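Local coordinates for endoglucanase FnCel5A (Fervidobacterium nodosum, PDB 3NCO), which probably hydrolyses internal beta-1,4-glucosidic bonds of cellulose, as a glycoside hydrolase family 5 endoglucanase, at residues A[11-16]-A[171-176]; A[137-142]-A[163-168]. All blocks are in the same frame, centred on the assembly; numbering follows the deposited sequence.

Contact 1 of 2, residues A[11-16]-A[171-176]; sequences SSAFEY and SRIVII
Tyr16 and Ile173 meet at an oblique angle, the isoleucine lying against the root of the tyrosine side chain. Ile173 CG1 sits 3.6 Å from Tyr16 CB, and Ile173 CD1 is nearly as close to the same carbon, at 3.7 Å. Toward the ring the approach is looser: Tyr16 CG is 3.8 Å from Ile173 CG1, and its ortho carbons are at the limit of contact. Torsions explain this double touch. In Ile173 the outer one (chi2 -71°) folds CD1 back instead of extending it, which brings CG1 and CD1 alongside Tyr16 CB together. The folded methyl also reaches the preceding turn of helix 12-20, where Ala13 CA lies 4.2 Å from Ile173 CD1. Ser12 OG lies in the plane of the Tyr16 ring, at its edge, 3.2 Å from Tyr16 CE1. Farther out, the phenol OH is hydrogen-bonded to Asp135, while Phe138 touches both Tyr16 and Ile173. An alanine in place of Tyr16 would keep CB but would probably uncover the flank of Ile173 and leave Asp135 without its phenol partner. Ile173 immediately precedes strand 174-177 and also packs on Ile199 of the next strand, so helix 12-20 lies across the N-terminal end of the parallel barrel. No hydrogen bond joins the two segments, and they bury just 111 Å² together. The attraction between them is therefore dispersive and hydrophobic, with the polar end of Tyr16 directed to a partner elsewhere.

Contact 2 of 2, residues A[137-142]-A[163-168]; sequences LFFEIF and GEIRKT
Ile165 points from its helix toward Phe139 and Ile141, and its two branches divide these partners between them. At CB, which stays 4.7 Å from Phe139 CD2, the side chain forks. The short branch, CG2, is anti to the backbone N and meets Phe139: it lies 3.7 Å from CD2 and 4.0 Å from CE2 of that ring. The methyl is in the ring plane, so it abuts the C-H edge and lies over neither face. The two side chains run past one another in opposite directions. The longer branch behaves differently. CG1 serves as a spacer that makes no close contact with 137-142, and the extended outer torsion (chi2 170°) carries CD1 onward to Ile141, where it stops 3.9 Å from Ile141 CG1. There the two isoleucines cross at a slant.

This is the inner seam of a beta-alpha-beta crossover in the TIM barrel: strand 137-140 leads through helix 151-168 to the neighbouring parallel strand 174-177, and Ile165 faces the sheet from the helix. Val174 of that second strand touches both Ile165 and Ile141, so Ile165 of the helix lies against the junction of the two neighbouring strands. Trp123 of helix 112-130 packs its ring on Phe139, the planes at about 45°, and its NE1 hydrogen-bonds to the carbonyl oxygen of Ile141.

Away from this apolar seam the helix carries charge. Lys167 NZ forms a salt bridge with Glu164 OE2 at 3.0 Å, reaching the syn side of the carboxylate but standing 35° out of its plane, while Glu164 OE1 has a second salt-bridge partner in Lys124.

Both contacts are buried and apolar, with centres about 11 Å apart and no hydrogen bond across either. Contact 1 sits at the N-terminal end of strand 174-177; contact 2 lies on the outer face of its neighbour, strand 137-140, under helix 151-168. In sequence, contact 2 is nested within the span closed by contact 1. Their chemistry differs with place: at the barrel end an isoleucine lies by the root of a tyrosine whose OH goes to Asp135, whereas under the helix a methyl abuts a phenylalanine edge and the charged Glu164 and Lys167 stay out of the seam. Probable hydrogen bonds, Ile175 N to Phe139 O (2.8 Å) and Arg166 NH1 to Arg172 O, tie the two together.

Contact 1 of 2, residues A[11-16]-A[171-176]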
# COMPACT_ATOMS: atom_id res chain seq x y z
N SER A 11 2.30 21.05 9.62
CA SER A 11 1.97 19.77 10.23
C SER A 11 3.00 18.66 9.87
O SER A 11 3.28 18.40 8.70
CB SER A 11 0.55 19.32 9.87
OG SER A 11 0.47 17.91 10.01
N SER A 12 3.52 18.00 10.90
CA SER A 12 4.53 16.96 10.72
C SER A 12 4.02 15.84 9.83
O SER A 12 4.75 15.39 8.93
CB SER A 12 4.94 16.39 12.07
OG SER A 12 6.03 15.50 11.92
N ALA A 13 2.79 15.36 10.07
CA ALA A 13 2.28 14.24 9.26
C ALA A 13 2.23 14.59 7.77
O ALA A 13 2.50 13.73 6.88
CB ALA A 13 0.93 13.82 9.72
N PHE A 14 1.85 15.83 7.49
CA PHE A 14 1.78 16.25 6.10
C PHE A 14 3.15 16.30 5.47
O PHE A 14 3.29 15.97 4.31
CB PHE A 14 1.03 17.59 5.96
CG PHE A 14 -0.47 17.45 6.10
CD1 PHE A 14 -1.30 17.41 4.96
CD2 PHE A 14 -1.05 17.31 7.35
CE1 PHE A 14 -2.69 17.24 5.07
CE2 PHE A 14 -2.49 17.14 7.46
CZ PHE A 14 -3.28 17.09 6.34
N GLU A 15 4.16 16.68 6.26
CA GLU A 15 5.51 16.67 5.74
C GLU A 15 6.06 15.25 5.52
O GLU A 15 6.79 14.99 4.53
CB GLU A 15 6.42 17.50 6.64
CG GLU A 15 6.11 19.01 6.54
CD GLU A 15 6.12 19.57 5.07
OE1 GLU A 15 7.21 19.56 4.43
OE2 GLU A 15 5.02 20.02 4.58
N TYR A 16 5.76 14.35 6.47
CA TYR A 16 6.17 12.94 6.28
C TYR A 16 5.43 12.34 5.09
O TYR A 16 5.99 11.52 4.34
CB TYR A 16 5.94 12.10 7.56
CG TYR A 16 7.02 12.25 8.58
CD1 TYR A 16 6.87 13.11 9.66
CD2 TYR A 16 8.19 11.55 8.47
CE1 TYR A 16 7.90 13.29 10.59
CE2 TYR A 16 9.25 11.70 9.40
CZ TYR A 16 9.08 12.55 10.46
OH TYR A 16 10.09 12.74 11.39
N SER A 171 6.08 8.25 17.97
CA SER A 171 5.84 9.26 16.91
C SER A 171 5.90 8.74 15.47
O SER A 171 5.65 9.50 14.52
CB SER A 171 6.82 10.44 17.08
OG SER A 171 8.17 9.98 16.93
N ARG A 172 6.29 7.47 15.30
CA ARG A 172 6.45 6.91 13.95
C ARG A 172 5.15 7.03 13.18
O ARG A 172 4.05 6.81 13.73
CB ARG A 172 6.86 5.44 13.98
CG ARG A 172 7.36 4.95 12.59
CD ARG A 172 7.82 3.49 12.67
NE ARG A 172 8.93 3.34 13.64
CZ ARG A 172 10.20 3.72 13.42
NH1 ARG A 172 10.57 4.23 12.24
NH2 ARG A 172 11.09 3.58 14.40
N ILE A 173 5.29 7.37 11.92
CA ILE A 173 4.11 7.42 11.07
C ILE A 173 3.41 6.04 11.00
O ILE A 173 4.05 5.03 10.72
CB ILE A 173 4.46 7.89 9.68
CG1 ILE A 173 4.86 9.38 9.72
CG2 ILE A 173 3.26 7.65 8.73
CD1 ILE A 173 3.74 10.34 9.99
N VAL A 174 2.09 6.01 11.22
CA VAL A 174 1.33 4.79 11.04
C VAL A 174 0.24 5.09 10.01
O VAL A 174 -0.51 6.09 10.15
CB VAL A 174 0.69 4.33 12.37
CG1 VAL A 174 -0.35 3.14 12.17
CG2 VAL A 174 1.83 3.99 13.35
N ILE A 175 0.15 4.25 8.97
CA ILE A 175 -0.80 4.46 7.87
C ILE A 175 -2.03 3.61 8.14
O ILE A 175 -1.91 2.41 8.39
CB ILE A 175 -0.17 4.06 6.53
CG1 ILE A 175 0.90 5.09 6.16
CG2 ILE A 175 -1.20 3.98 5.37
CD1 ILE A 175 1.96 4.53 5.27
N ILE A 176 -3.18 4.28 8.08
CA ILE A 176 -4.49 3.66 8.31
C ILE A 176 -5.27 3.51 6.99
O ILE A 176 -5.57 4.51 6.32
CB ILE A 176 -5.36 4.56 9.28
CG1 ILE A 176 -4.56 4.92 10.51
CG2 ILE A 176 -6.68 3.91 9.62
CD1 ILE A 176 -3.92 3.74 11.25

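Contact 2 of 2, residues A[137-142]-A[163-168]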
# COMPACT_ATOMS: atom_id res chain seq x y z
N LEU A 137 11.29 4.90 8.03
CA LEU A 137 10.44 3.68 8.07
C LEU A 137 9.07 4.03 8.67
O LEU A 137 9.01 4.45 9.84
CB LEU A 137 11.07 2.59 8.93
CG LEU A 137 10.22 1.31 9.11
CD1 LEU A 137 10.05 0.53 7.77
CD2 LEU A 137 10.85 0.44 10.21
N PHE A 138 8.02 3.74 7.90
CA PHE A 138 6.61 3.93 8.33
C PHE A 138 5.93 2.58 8.54
O PHE A 138 6.26 1.62 7.82
CB PHE A 138 5.81 4.65 7.22
CG PHE A 138 6.28 6.05 6.91
CD1 PHE A 138 7.27 6.67 7.62
CD2 PHE A 138 5.62 6.78 5.92
CE1 PHE A 138 7.73 7.97 7.25
CE2 PHE A 138 6.03 8.07 5.57
CZ PHE A 138 7.10 8.66 6.22
N PHE A 139 4.98 2.50 9.49
CA PHE A 139 4.20 1.27 9.66
C PHE A 139 2.84 1.43 8.99
O PHE A 139 2.36 2.56 8.84
CB PHE A 139 3.92 1.01 11.14
CG PHE A 139 5.16 0.71 11.94
CD1 PHE A 139 6.33 0.33 11.26
CD2 PHE A 139 5.15 0.74 13.36
CE1 PHE A 139 7.49 0.05 11.93
CE2 PHE A 139 6.32 0.42 14.09
CZ PHE A 139 7.49 0.05 13.38
N GLU A 140 2.20 0.32 8.61
CA GLU A 140 0.88 0.37 8.01
C GLU A 140 0.06 -0.81 8.55
O GLU A 140 0.33 -1.93 8.16
CB GLU A 140 1.01 0.26 6.49
CG GLU A 140 -0.39 0.26 5.83
CD GLU A 140 -0.39 0.16 4.31
OE1 GLU A 140 0.70 -0.01 3.74
OE2 GLU A 140 -1.47 0.22 3.71
N ILE A 141 -0.86 -0.54 9.48
CA ILE A 141 -1.47 -1.60 10.29
C ILE A 141 -2.02 -2.78 9.51
O ILE A 141 -1.69 -3.94 9.81
CB ILE A 141 -2.59 -1.02 11.17
CG1 ILE A 141 -1.90 -0.14 12.21
CG2 ILE A 141 -3.32 -2.16 11.95
CD1 ILE A 141 -2.90 0.75 13.00
N PHE A 142 -2.83 -2.50 8.49
CA PHE A 142 -3.43 -3.58 7.70
C PHE A 142 -3.82 -3.13 6.30
O PHE A 142 -4.37 -2.04 6.12
CB PHE A 142 -4.60 -4.25 8.42
CG PHE A 142 -5.01 -5.55 7.82
CD1 PHE A 142 -4.13 -6.65 7.76
CD2 PHE A 142 -6.28 -5.67 7.25
CE1 PHE A 142 -4.52 -7.85 7.14
CE2 PHE A 142 -6.70 -6.87 6.67
CZ PHE A 142 -5.83 -7.95 6.61
N GLY A 163 -2.38 1.54 19.66
CA GLY A 163 -1.99 1.62 21.08
C GLY A 163 -0.74 0.81 21.39
O GLY A 163 0.20 1.30 22.09
N GLU A 164 -0.67 -0.43 20.87
CA GLU A 164 0.51 -1.26 21.10
C GLU A 164 1.72 -0.72 20.34
O GLU A 164 2.84 -0.71 20.85
CB GLU A 164 0.24 -2.70 20.68
CG GLU A 164 -0.67 -3.41 21.70
CD GLU A 164 -0.00 -3.56 23.06
OE1 GLU A 164 1.24 -3.65 23.15
OE2 GLU A 164 -0.74 -3.58 24.06
N ILE A 165 1.51 -0.27 19.11
CA ILE A 165 2.61 0.35 18.38
C ILE A 165 3.19 1.55 19.14
O ILE A 165 4.43 1.70 19.26
CB ILE A 165 2.16 0.80 16.95
CG1 ILE A 165 1.83 -0.44 16.08
CG2 ILE A 165 3.20 1.75 16.28
CD1 ILE A 165 1.14 -0.12 14.71
N ARG A 166 2.30 2.40 19.64
CA ARG A 166 2.72 3.66 20.26
C ARG A 166 3.51 3.49 21.56
O ARG A 166 4.19 4.43 21.98
CB ARG A 166 1.50 4.59 20.43
CG ARG A 166 1.03 5.14 19.13
CD ARG A 166 1.71 6.40 18.78
NE ARG A 166 1.27 6.90 17.46
CZ ARG A 166 1.97 6.82 16.33
NH1 ARG A 166 3.16 6.26 16.27
NH2 ARG A 166 1.44 7.32 15.25
N LYS A 167 3.42 2.31 22.18
CA LYS A 167 4.12 2.02 23.42
C LYS A 167 5.65 2.10 23.20
O LYS A 167 6.39 2.59 24.05
CB LYS A 167 3.74 0.64 23.98
CG LYS A 167 2.39 0.62 24.66
CD LYS A 167 2.09 -0.72 25.27
CE LYS A 167 0.70 -0.72 25.89
NZ LYS A 167 0.42 -2.10 26.41
N THR A 168 6.09 1.59 22.05
CA THR A 168 7.51 1.54 21.70
C THR A 168 7.91 2.56 20.60
O THR A 168 9.08 2.88 20.46
CB THR A 168 7.90 0.13 21.20
OG1 THR A 168 7.00 -0.30 20.18
CG2 THR A 168 7.90 -0.89 22.36